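Local coordinates for CoA-binding domain-containing protein (Thermus thermophilus, PDB 1IUK) that probably binds coenzyme A through a Rossmann-like domain, its cellular role being unknown, at residues A21-H30 with Q51-E59. Residues are numbered along the deposited sequence; the frame is centred on the assembly and turned at random.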
ATOM      1  N   ALA A  21      -7.955  -2.425   2.247  1.00 13.60           N
ATOM      2  CA  ALA A  21      -7.814  -3.825   2.671  1.00 13.22           C
ATOM      3  C   ALA A  21      -9.177  -4.491   2.701  1.00 16.71           C
ATOM      4  O   ALA A  21     -10.132  -3.912   3.218  1.00 14.49           O
ATOM      5  CB  ALA A  21      -7.193  -3.887   4.051  1.00 12.29           C
ATOM      6  N   HIS A  22      -9.265  -5.715   2.178  1.00 16.92           N
ATOM      7  CA  HIS A  22     -10.544  -6.417   2.118  1.00 16.97           C
ATOM      8  C   HIS A  22     -10.579  -7.740   2.881  1.00 18.76           C
ATOM      9  O   HIS A  22      -9.564  -8.411   3.023  1.00 18.40           O
ATOM     10  CB  HIS A  22     -10.930  -6.659   0.661  1.00 13.34           C
ATOM     11  CG  HIS A  22     -12.406  -6.781   0.449  1.00 19.52           C
ATOM     12  ND1 HIS A  22     -13.151  -5.815  -0.191  1.00 21.05           N
ATOM     13  CD2 HIS A  22     -13.282  -7.741   0.827  1.00 15.28           C
ATOM     14  CE1 HIS A  22     -14.422  -6.171  -0.198  1.00 16.87           C
ATOM     15  NE2 HIS A  22     -14.528  -7.337   0.414  1.00 22.17           N
ATOM     16  N   LYS A  23     -11.762  -8.099   3.366  1.00 21.28           N
ATOM     17  CA  LYS A  23     -11.966  -9.332   4.119  1.00 22.15           C
ATOM     18  C   LYS A  23     -12.211 -10.537   3.192  1.00 22.93           C
ATOM     19  O   LYS A  23     -11.825 -11.664   3.509  1.00 23.50           O
ATOM     20  CB  LYS A  23     -13.163  -9.159   5.061  1.00 25.62           C
ATOM     21  CG  LYS A  23     -12.974  -9.770   6.429  1.00 32.41           C
ATOM     22  CD  LYS A  23     -12.960 -11.286   6.343  1.00 40.48           C
ATOM     23  CE  LYS A  23     -11.542 -11.849   6.479  1.00 43.62           C
ATOM     24  NZ  LYS A  23     -11.272 -12.969   5.525  1.00 41.55           N
ATOM     25  N   ASP A  24     -12.859 -10.304   2.056  1.00 20.67           N
ATOM     26  CA  ASP A  24     -13.148 -11.387   1.112  1.00 21.74           C
ATOM     27  C   ASP A  24     -11.850 -11.955   0.547  1.00 20.16           C
ATOM     28  O   ASP A  24     -11.073 -11.243  -0.083  1.00 18.87           O
ATOM     29  CB  ASP A  24     -14.055 -10.874  -0.022  1.00 23.81           C
ATOM     30  CG  ASP A  24     -14.433 -11.965  -1.024  1.00 30.96           C
ATOM     31  OD1 ASP A  24     -15.272 -11.695  -1.915  1.00 31.93           O
ATOM     32  OD2 ASP A  24     -13.890 -13.088  -0.927  1.00 34.10           O
ATOM     33  N   PRO A  25     -11.612 -13.263   0.747  1.00 19.89           N
ATOM     34  CA  PRO A  25     -10.401 -13.935   0.265  1.00 19.51           C
ATOM     35  C   PRO A  25     -10.091 -13.837  -1.227  1.00 19.58           C
ATOM     36  O   PRO A  25      -8.922 -13.841  -1.634  1.00 20.69           O
ATOM     37  CB  PRO A  25     -10.596 -15.384   0.708  1.00 20.17           C
ATOM     38  CG  PRO A  25     -11.596 -15.336   1.791  1.00 17.63           C
ATOM     39  CD  PRO A  25     -12.500 -14.190   1.473  1.00 19.18           C
ATOM     40  N   SER A  26     -11.126 -13.755  -2.048  1.00 17.54           N
ATOM     41  CA  SER A  26     -10.922 -13.694  -3.486  1.00 20.00           C
ATOM     42  C   SER A  26     -10.438 -12.350  -4.015  1.00 20.87           C
ATOM     43  O   SER A  26      -9.992 -12.276  -5.160  1.00 19.85           O
ATOM     44  CB  SER A  26     -12.214 -14.054  -4.199  1.00 22.94           C
ATOM     45  OG  SER A  26     -13.150 -13.008  -4.035  1.00 26.25           O
ATOM     46  N   ARG A  27     -10.538 -11.293  -3.203  1.00 20.21           N
ATOM     47  CA  ARG A  27     -10.117  -9.961  -3.639  1.00 18.98           C
ATOM     48  C   ARG A  27      -8.615  -9.715  -3.512  1.00 16.76           C
ATOM     49  O   ARG A  27      -7.998 -10.083  -2.508  1.00 15.95           O
ATOM     50  CB  ARG A  27     -10.851  -8.865  -2.847  1.00 20.42           C
ATOM     51  CG  ARG A  27     -12.308  -9.165  -2.537  1.00 21.28           C
ATOM     52  CD  ARG A  27     -13.156  -9.142  -3.796  1.00 21.19           C
ATOM     53  NE  ARG A  27     -14.569  -9.352  -3.503  1.00 18.39           N
ATOM     54  CZ  ARG A  27     -15.457  -8.374  -3.395  1.00 19.75           C
ATOM     55  NH1 ARG A  27     -16.726  -8.650  -3.125  1.00 16.93           N
ATOM     56  NH2 ARG A  27     -15.069  -7.121  -3.555  1.00 17.52           N
ATOM     57  N   PRO A  28      -8.013  -9.098  -4.543  1.00 15.01           N
ATOM     58  CA  PRO A  28      -6.579  -8.789  -4.552  1.00 16.27           C
ATOM     59  C   PRO A  28      -6.190  -8.025  -3.295  1.00 18.44           C
ATOM     60  O   PRO A  28      -5.086  -8.181  -2.780  1.00 16.25           O
ATOM     61  CB  PRO A  28      -6.403  -7.950  -5.807  1.00 17.79           C
ATOM     62  CG  PRO A  28      -7.506  -8.394  -6.699  1.00 15.55           C
ATOM     63  CD  PRO A  28      -8.663  -8.688  -5.795  1.00 13.60           C
ATOM     64  N   ALA A  29      -7.119  -7.196  -2.818  1.00 21.13           N
ATOM     65  CA  ALA A  29      -6.929  -6.389  -1.617  1.00 18.56           C
ATOM     66  C   ALA A  29      -6.880  -7.285  -0.390  1.00 19.67           C
ATOM     67  O   ALA A  29      -6.728  -6.811   0.736  1.00 15.79           O
ATOM     68  CB  ALA A  29      -8.061  -5.364  -1.479  1.00 19.13           C
ATOM     69  N   HIS A  30      -7.049  -8.588  -0.595  1.00 18.10           N
ATOM     70  CA  HIS A  30      -6.953  -9.496   0.528  1.00 16.09           C
ATOM     71  C   HIS A  30      -5.810 -10.461   0.284  1.00 17.29           C
ATOM     72  O   HIS A  30      -4.938 -10.624   1.139  1.00 18.46           O
ATOM     73  CB  HIS A  30      -8.230 -10.301   0.741  1.00 15.56           C
ATOM     74  CG  HIS A  30      -8.165 -11.177   1.948  1.00 15.35           C
ATOM     75  ND1 HIS A  30      -8.688 -10.805   3.166  1.00 18.59           N
ATOM     76  CD2 HIS A  30      -7.545 -12.363   2.154  1.00 18.61           C
ATOM     77  CE1 HIS A  30      -8.393 -11.721   4.071  1.00 22.88           C
ATOM     78  NE2 HIS A  30      -7.699 -12.677   3.482  1.00 20.04           N
ATOM     79  N   GLN A  51     -13.508  -1.585   9.601  1.00 20.49           N
ATOM     80  CA  GLN A  51     -12.939  -1.059  10.830  1.00 20.88           C
ATOM     81  C   GLN A  51     -13.196  -1.991  12.016  1.00 21.68           C
ATOM     82  O   GLN A  51     -14.331  -2.393  12.273  1.00 21.27           O
ATOM     83  CB  GLN A  51     -13.508   0.335  11.116  1.00 20.49           C
ATOM     84  CG  GLN A  51     -12.864   1.018  12.307  1.00 18.47           C
ATOM     85  CD  GLN A  51     -13.516   0.644  13.632  1.00 22.87           C
ATOM     86  OE1 GLN A  51     -12.824   0.351  14.621  1.00 25.59           O
ATOM     87  NE2 GLN A  51     -14.847   0.656  13.665  1.00 15.66           N
ATOM     88  N   GLY A  52     -12.128  -2.343  12.725  1.00 22.25           N
ATOM     89  CA  GLY A  52     -12.245  -3.206  13.887  1.00 23.99           C
ATOM     90  C   GLY A  52     -12.093  -4.691  13.603  1.00 25.72           C
ATOM     91  O   GLY A  52     -11.790  -5.471  14.497  1.00 27.26           O
ATOM     92  N   GLU A  53     -12.311  -5.096  12.363  1.00 26.73           N
ATOM     93  CA  GLU A  53     -12.195  -6.505  12.017  1.00 30.71           C
ATOM     94  C   GLU A  53     -10.733  -6.904  11.880  1.00 29.51           C
ATOM     95  O   GLU A  53      -9.920  -6.152  11.339  1.00 30.15           O
ATOM     96  CB  GLU A  53     -12.930  -6.782  10.708  1.00 36.16           C
ATOM     97  CG  GLU A  53     -14.411  -7.077  10.870  1.00 44.42           C
ATOM     98  CD  GLU A  53     -15.041  -7.547   9.569  1.00 50.84           C
ATOM     99  OE1 GLU A  53     -15.848  -6.779   8.989  1.00 53.64           O
ATOM    100  OE2 GLU A  53     -14.725  -8.679   9.125  1.00 52.52           O
ATOM    101  N   GLU A  54     -10.388  -8.090  12.366  1.00 29.25           N
ATOM    102  CA  GLU A  54      -9.006  -8.538  12.264  1.00 28.14           C
ATOM    103  C   GLU A  54      -8.674  -9.000  10.852  1.00 26.69           C
ATOM    104  O   GLU A  54      -9.274  -9.950  10.334  1.00 26.54           O
ATOM    105  CB  GLU A  54      -8.741  -9.668  13.254  1.00 32.45           C
ATOM    106  CG  GLU A  54      -7.276  -9.857  13.604  1.00 39.37           C
ATOM    107  CD  GLU A  54      -6.946 -11.303  13.939  1.00 45.87           C
ATOM    108  OE1 GLU A  54      -5.951 -11.830  13.398  1.00 49.00           O
ATOM    109  OE2 GLU A  54      -7.683 -11.917  14.745  1.00 48.51           O
ATOM    110  N   LEU A  55      -7.726  -8.316  10.221  1.00 21.23           N
ATOM    111  CA  LEU A  55      -7.308  -8.674   8.878  1.00 20.68           C
ATOM    112  C   LEU A  55      -5.802  -8.821   8.904  1.00 21.31           C
ATOM    113  O   LEU A  55      -5.101  -7.959   9.424  1.00 23.64           O
ATOM    114  CB  LEU A  55      -7.708  -7.592   7.866  1.00 21.72           C
ATOM    115  CG  LEU A  55      -9.176  -7.480   7.423  1.00 19.93           C
ATOM    116  CD1 LEU A  55      -9.277  -6.524   6.261  1.00 21.46           C
ATOM    117  CD2 LEU A  55      -9.714  -8.826   7.008  1.00 23.68           C
ATOM    118  N   PHE A  56      -5.307  -9.926   8.363  1.00 23.00           N
ATOM    119  CA  PHE A  56      -3.872 -10.174   8.318  1.00 22.72           C
ATOM    120  C   PHE A  56      -3.227 -10.158   9.697  1.00 22.97           C
ATOM    121  O   PHE A  56      -2.087  -9.722   9.850  1.00 24.85           O
ATOM    122  CB  PHE A  56      -3.206  -9.144   7.405  1.00 20.38           C
ATOM    123  CG  PHE A  56      -3.993  -8.861   6.163  1.00 22.77           C
ATOM    124  CD1 PHE A  56      -4.447  -9.908   5.362  1.00 19.54           C
ATOM    125  CD2 PHE A  56      -4.345  -7.558   5.828  1.00 20.83           C
ATOM    126  CE1 PHE A  56      -5.243  -9.667   4.257  1.00 19.22           C
ATOM    127  CE2 PHE A  56      -5.145  -7.303   4.721  1.00 19.82           C
ATOM    128  CZ  PHE A  56      -5.598  -8.358   3.932  1.00 22.14           C
ATOM    129  N   GLY A  57      -3.965 -10.639  10.695  1.00 22.89           N
ATOM    130  CA  GLY A  57      -3.446 -10.688  12.052  1.00 26.82           C
ATOM    131  C   GLY A  57      -3.501  -9.366  12.791  1.00 29.06           C
ATOM    132  O   GLY A  57      -3.116  -9.283  13.958  1.00 29.07           O
ATOM    133  N   GLU A  58      -3.988  -8.331  12.116  1.00 28.94           N
ATOM    134  CA  GLU A  58      -4.082  -7.003  12.714  1.00 27.66           C
ATOM    135  C   GLU A  58      -5.500  -6.447  12.632  1.00 27.75           C
ATOM    136  O   GLU A  58      -6.266  -6.801  11.732  1.00 29.92           O
ATOM    137  CB  GLU A  58      -3.127  -6.045  11.997  1.00 26.87           C
ATOM    138  CG  GLU A  58      -1.658  -6.358  12.205  1.00 32.72           C
ATOM    139  CD  GLU A  58      -1.230  -6.256  13.668  1.00 34.28           C
ATOM    140  OE1 GLU A  58      -2.070  -5.931  14.534  1.00 37.36           O
ATOM    141  OE2 GLU A  58      -0.046  -6.505  13.957  1.00 39.28           O
ATOM    142  N   GLU A  59      -5.853  -5.574  13.569  1.00 25.88           N
ATOM    143  CA  GLU A  59      -7.177  -4.965  13.545  1.00 27.75           C
ATOM    144  C   GLU A  59      -7.167  -3.848  12.507  1.00 25.73           C
ATOM    145  O   GLU A  59      -6.287  -2.987  12.519  1.00 23.37           O
ATOM    146  CB  GLU A  59      -7.530  -4.388  14.917  1.00 32.88           C
ATOM    147  CG  GLU A  59      -8.910  -3.742  14.997  1.00 39.55           C
ATOM    148  CD  GLU A  59      -9.414  -3.603  16.430  1.00 43.84           C
ATOM    149  OE1 GLU A  59      -9.702  -4.647  17.066  1.00 46.10           O
ATOM    150  OE2 GLU A  59      -9.522  -2.454  16.917  1.00 43.77           O
TER
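F56, a non-glycine residue with positive phi (58°) in a type I' turn from L55 to E58, turns the edge of its ring onto a face of H30. F56 CE1 lies over the centre of the imidazole, 3.8 Å from H30 CE1. The pair is edge-to-face, with ring planes at 53°. With CG anti to the carbonyl carbon (chi1 -41°), the F56 ring reaches across to H30.

H30 is held from its own segment. H30 ND1 donates to the carbonyl O of H22 at 2.6 Å, and that oxygen lies close to the ring plane. This bond fixes the rotation of the imidazole and ties the first turn of helix 28-38 to the loop before it. With an alanine here, the H22 carbonyl would probably lose this donor and the F56 edge its aromatic face.

The two branches of L55 touch different neighbours. L55 CD1 meets A21 CB at 4.0 Å. L55 CD2 is pressed against K23 CG at 3.4 Å, tighter than usual for two carbons, and also reaches the edge of H30. The bent K23 chain runs over the end of L55, with CB, CG, CD and CE all near L55 CD2. E53 crosses K23 at about a right angle, with OE2 beside the same CG. The charged ends stay apart: K23 NZ and E53 OE2 are 6.6 Å from each other.

A21 CB also touches F56 CE2 near the plane of that ring. No hydrogen bond joins the two segments; F56 and L55 pack against A21, K23, H30 and backbone carbonyls, with F56 CE1 3.3 Å from H30 O. A21 and L55 also rest on P45, and F56 on V43, of strand 42-46. The contact joins a small beta hairpin to the loop between the first strand and following helix of a Rossmann-like fold, a loop that commonly lines the nucleotide site in this fold.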